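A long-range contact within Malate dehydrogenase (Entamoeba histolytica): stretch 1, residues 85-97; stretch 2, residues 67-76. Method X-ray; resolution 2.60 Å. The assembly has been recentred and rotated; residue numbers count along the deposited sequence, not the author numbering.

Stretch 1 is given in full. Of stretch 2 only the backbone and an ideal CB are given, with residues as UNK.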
# COMPACT_ATOMS: atom_id res chain seq x y z
N VAL A 85 -15.04 -15.83 5.21
CA VAL A 85 -14.64 -15.44 6.56
C VAL A 85 -14.29 -16.70 7.34
O VAL A 85 -15.06 -17.66 7.35
CB VAL A 85 -15.75 -14.68 7.33
CG1 VAL A 85 -15.32 -14.41 8.79
CG2 VAL A 85 -16.10 -13.38 6.63
N LEU A 86 -13.14 -16.68 7.99
CA LEU A 86 -12.71 -17.80 8.82
C LEU A 86 -12.56 -17.37 10.27
O LEU A 86 -12.08 -16.27 10.56
CB LEU A 86 -11.40 -18.39 8.31
CG LEU A 86 -11.27 -18.93 6.88
CD1 LEU A 86 -9.80 -19.20 6.57
CD2 LEU A 86 -12.11 -20.18 6.65
N ASP A 87 -13.00 -18.24 11.17
CA ASP A 87 -12.70 -18.13 12.58
C ASP A 87 -11.48 -19.01 12.82
O ASP A 87 -11.51 -20.21 12.54
CB ASP A 87 -13.89 -18.63 13.40
CG ASP A 87 -13.68 -18.51 14.89
OD1 ASP A 87 -12.71 -17.87 15.34
OD2 ASP A 87 -14.52 -19.08 15.64
N GLY A 88 -10.41 -18.41 13.33
CA GLY A 88 -9.13 -19.11 13.48
C GLY A 88 -9.07 -20.11 14.61
O GLY A 88 -8.11 -20.89 14.70
N ASN A 89 -10.09 -20.09 15.47
CA ASN A 89 -10.23 -21.03 16.59
C ASN A 89 -9.01 -21.03 17.50
O ASN A 89 -8.67 -22.04 18.11
CB ASN A 89 -10.51 -22.44 16.07
CG ASN A 89 -11.90 -22.57 15.49
OD1 ASN A 89 -12.86 -22.06 16.06
ND2 ASN A 89 -12.01 -23.26 14.36
N ASN A 90 -8.36 -19.87 17.56
CA ASN A 90 -7.15 -19.64 18.37
C ASN A 90 -5.97 -20.52 17.93
O ASN A 90 -5.05 -20.79 18.71
CB ASN A 90 -7.46 -19.74 19.88
CG ASN A 90 -6.25 -19.41 20.76
OD1 ASN A 90 -5.94 -20.15 21.69
ND2 ASN A 90 -5.56 -18.33 20.47
N GLY A 91 -5.98 -20.95 16.67
CA GLY A 91 -4.86 -21.72 16.12
C GLY A 91 -3.64 -20.89 15.74
O GLY A 91 -3.59 -19.68 16.00
N PHE A 92 -2.66 -21.54 15.13
CA PHE A 92 -1.49 -20.87 14.59
C PHE A 92 -1.88 -19.98 13.42
O PHE A 92 -2.60 -20.41 12.52
CB PHE A 92 -0.52 -21.88 14.00
CG PHE A 92 0.09 -22.81 14.99
CD1 PHE A 92 1.11 -22.38 15.85
CD2 PHE A 92 -0.29 -24.16 15.01
CE1 PHE A 92 1.71 -23.27 16.73
CE2 PHE A 92 0.31 -25.05 15.88
CZ PHE A 92 1.31 -24.61 16.74
N GLY A 93 -1.36 -18.75 13.41
CA GLY A 93 -1.58 -17.86 12.28
C GLY A 93 -1.14 -18.50 10.98
O GLY A 93 -1.76 -18.29 9.94
N HIS A 94 -0.06 -19.28 11.05
CA HIS A 94 0.52 -19.96 9.89
C HIS A 94 -0.43 -20.99 9.35
O HIS A 94 -0.52 -21.19 8.14
CB HIS A 94 1.84 -20.63 10.25
CG HIS A 94 2.58 -19.95 11.35
ND1 HIS A 94 2.29 -20.17 12.68
CD2 HIS A 94 3.57 -19.02 11.33
CE1 HIS A 94 3.09 -19.43 13.43
NE2 HIS A 94 3.88 -18.73 12.64
N VAL A 95 -1.16 -21.64 10.26
CA VAL A 95 -2.19 -22.60 9.87
C VAL A 95 -3.35 -21.87 9.19
O VAL A 95 -3.73 -22.22 8.07
CB VAL A 95 -2.66 -23.46 11.07
CG1 VAL A 95 -3.92 -24.25 10.74
CG2 VAL A 95 -1.54 -24.39 11.53
N ASN A 96 -3.89 -20.85 9.85
CA ASN A 96 -5.00 -20.08 9.30
C ASN A 96 -4.58 -19.38 8.00
O ASN A 96 -5.30 -19.43 6.99
CB ASN A 96 -5.53 -19.07 10.34
CG ASN A 96 -6.06 -19.74 11.61
OD1 ASN A 96 -6.88 -20.66 11.55
ND2 ASN A 96 -5.59 -19.28 12.77
N GLY A 97 -3.39 -18.78 8.02
CA GLY A 97 -2.84 -18.09 6.86
C GLY A 97 -2.67 -18.96 5.63
O GLY A 97 -3.08 -18.58 4.53
N UNK A 67 -1.88 -20.25 25.03
CA UNK A 67 -2.19 -19.10 24.16
C UNK A 67 -2.45 -19.47 22.70
O UNK A 67 -2.99 -18.67 21.93
CB UNK A 67 -1.04 -18.10 24.22
N UNK A 68 -2.07 -20.68 22.32
CA UNK A 68 -2.31 -21.18 20.98
C UNK A 68 -2.91 -22.56 21.17
O UNK A 68 -2.49 -23.29 22.06
CB UNK A 68 -1.04 -21.21 20.13
N UNK A 69 -3.91 -22.90 20.36
CA UNK A 69 -4.40 -24.26 20.26
C UNK A 69 -3.72 -24.97 19.09
O UNK A 69 -4.06 -24.73 17.93
CB UNK A 69 -5.92 -24.27 20.10
N UNK A 70 -2.76 -25.87 19.38
CA UNK A 70 -1.92 -26.42 18.30
C UNK A 70 -2.58 -27.49 17.42
O UNK A 70 -2.00 -27.87 16.39
CB UNK A 70 -0.65 -27.02 18.92
N UNK A 71 -3.76 -27.99 17.80
CA UNK A 71 -4.50 -28.96 16.97
C UNK A 71 -5.67 -28.32 16.23
O UNK A 71 -6.40 -28.99 15.51
CB UNK A 71 -5.02 -30.11 17.84
N UNK A 72 -5.83 -27.01 16.42
CA UNK A 72 -6.97 -26.28 15.88
C UNK A 72 -6.86 -26.06 14.38
O UNK A 72 -5.76 -25.93 13.83
CB UNK A 72 -7.11 -24.93 16.59
N UNK A 73 -8.02 -26.02 13.73
CA UNK A 73 -8.12 -25.68 12.32
C UNK A 73 -9.15 -24.56 12.19
O UNK A 73 -10.01 -24.44 13.07
CB UNK A 73 -8.50 -26.90 11.47
N UNK A 74 -9.08 -23.74 11.13
CA UNK A 74 -10.06 -22.66 10.95
C UNK A 74 -11.47 -23.18 10.63
O UNK A 74 -11.60 -24.30 10.12
CB UNK A 74 -9.60 -21.73 9.83
N UNK A 75 -12.49 -22.39 10.93
CA UNK A 75 -13.88 -22.72 10.60
C UNK A 75 -14.46 -21.70 9.64
O UNK A 75 -14.30 -20.49 9.83
CB UNK A 75 -14.73 -22.79 11.87
N UNK A 76 -15.16 -22.19 8.61
CA UNK A 76 -15.84 -21.33 7.66
C UNK A 76 -17.06 -20.70 8.34
O UNK A 76 -17.97 -21.40 8.77
CB UNK A 76 -16.25 -22.11 6.41

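At position 67 CA-to-CB points away, and an ideal CB has nothing of stretch 1 within 5.5 Å, leaving the side chain almost free. Stretch 1 uses the carbonyl: Asn 90 ND2 donates to O of 67 at 3.0 Å. The deposited residue is Met 67, whose CB, 5.9 Å from Asn 90 ND2, is the side chain's nearest approach.

At position 68 CB points sideways, 4.8 Å from Phe 92 CE1, with backbone angles (-131/140) that suit beta-branched residues. An aromatic face invites an aliphatic group: Val, Ile or Leu. It is Ile 68: CG2 sits 3.9 Å from the centroid of the Phe 92 ring, 19° off the normal, a CH-pi contact over the face.

Position 69 is anchored through its backbone, its N donating to Asn 90 O at 2.9 Å and a nearly straight 177°. CB points sideways, 3.8 Å from that same oxygen. The position opens a type I turn ending at 72, where Asn, Asp, Ser or Thr is common. Asn 69 fits: its OD1 accepts from N of 71 at 3.2 Å.

At position 70, phi is -76° and an ideal CB lies 3.7 Å from Phe 92 CE2. The second place of a type I turn favours proline, though a small or aliphatic residue would also meet the ring. The deposited CB of Pro 70 is 3.9 Å from Phe 92 CE2.

Position 71 points away from stretch 1 and makes no contact; polar, turn-tolerant residues would do. It is Thr 71.

Position 72 points toward stretch 1, but into little room: an ideal CB is 3.6 Å from Asn 89 O and 3.9 Å from Gly 91 CA. Ala or Ser would suit. Ala 72 fills the space with one methyl.

At position 73 CB points away, 5.3 Å from Val 95 CG1, while the backbone O accepts from Asn 89 ND2 at 2.7 Å. Many side chains would do, long polar ones among them; Lys 73 is found.

Position 74 has phi -69° and psi 156°, compatible with proline, and its N is not used in the pairing. CB lies sideways, 3.6 Å from Asp 87 O and 4.1 Å from Leu 86 CB, so a compact apolar residue suits. Pro 74 places CB 4.2 Å from Leu 86 CD1 and CD 4.2 Å from Val 95 CG1.

Position 75 pairs with Asp 87 in an antiparallel bridge: N of 75 donates to Asp 87 O, and Asp 87 N to O of 75, both at 2.9 Å. Its CB is 3.7 Å from Asn 89 ND2, a donor calling for a short acceptor such as Ser, Thr or Asp. In Ser 75, OG accepts from Asn 89 ND2 at 2.8 Å.

Position 76 is a non-hydrogen-bonded partner of Leu 86, with CB 4.6 Å from Leu 86 CD2 on the same sheet face. Val, Leu or Ile would suit; Ile 76 sets CG1 3.8 Å from Leu 86 CD2.

Stretch 2 67-76: MINPTAKPSI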
# COMPACT_ATOMS: atom_id res chain seq x y z
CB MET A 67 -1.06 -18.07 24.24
CG MET A 67 -0.77 -17.60 25.64
SD MET A 67 0.67 -16.52 25.72
CE MET A 67 0.07 -15.00 25.01
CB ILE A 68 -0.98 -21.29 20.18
CG1 ILE A 68 -0.32 -19.91 20.02
CG2 ILE A 68 -1.19 -21.91 18.81
CD1 ILE A 68 1.16 -19.97 19.68
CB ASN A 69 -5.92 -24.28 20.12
CG ASN A 69 -6.51 -25.69 20.01
OD1 ASN A 69 -5.78 -26.68 19.93
ND2 ASN A 69 -7.83 -25.77 19.99
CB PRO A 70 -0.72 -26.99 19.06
CG PRO A 70 -1.28 -27.38 20.39
CD PRO A 70 -2.37 -26.38 20.70
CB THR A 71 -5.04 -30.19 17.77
OG1 THR A 71 -5.89 -29.75 18.83
CG2 THR A 71 -3.90 -31.02 18.34
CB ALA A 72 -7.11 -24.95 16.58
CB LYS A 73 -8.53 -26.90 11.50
CG LYS A 73 -7.65 -28.13 11.68
CD LYS A 73 -6.55 -28.23 10.62
CE LYS A 73 -5.81 -29.57 10.73
NZ LYS A 73 -5.00 -29.86 9.52
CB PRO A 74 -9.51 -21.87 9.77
CG PRO A 74 -8.72 -22.88 9.00
CD PRO A 74 -8.06 -23.69 10.07
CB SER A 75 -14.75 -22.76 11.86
OG SER A 75 -14.31 -23.74 12.77
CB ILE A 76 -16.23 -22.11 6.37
CG1 ILE A 76 -14.98 -22.52 5.60
CG2 ILE A 76 -17.12 -21.26 5.48
CD1 ILE A 76 -15.16 -23.72 4.68
O HOH W 1 -3.69 -24.55 14.97
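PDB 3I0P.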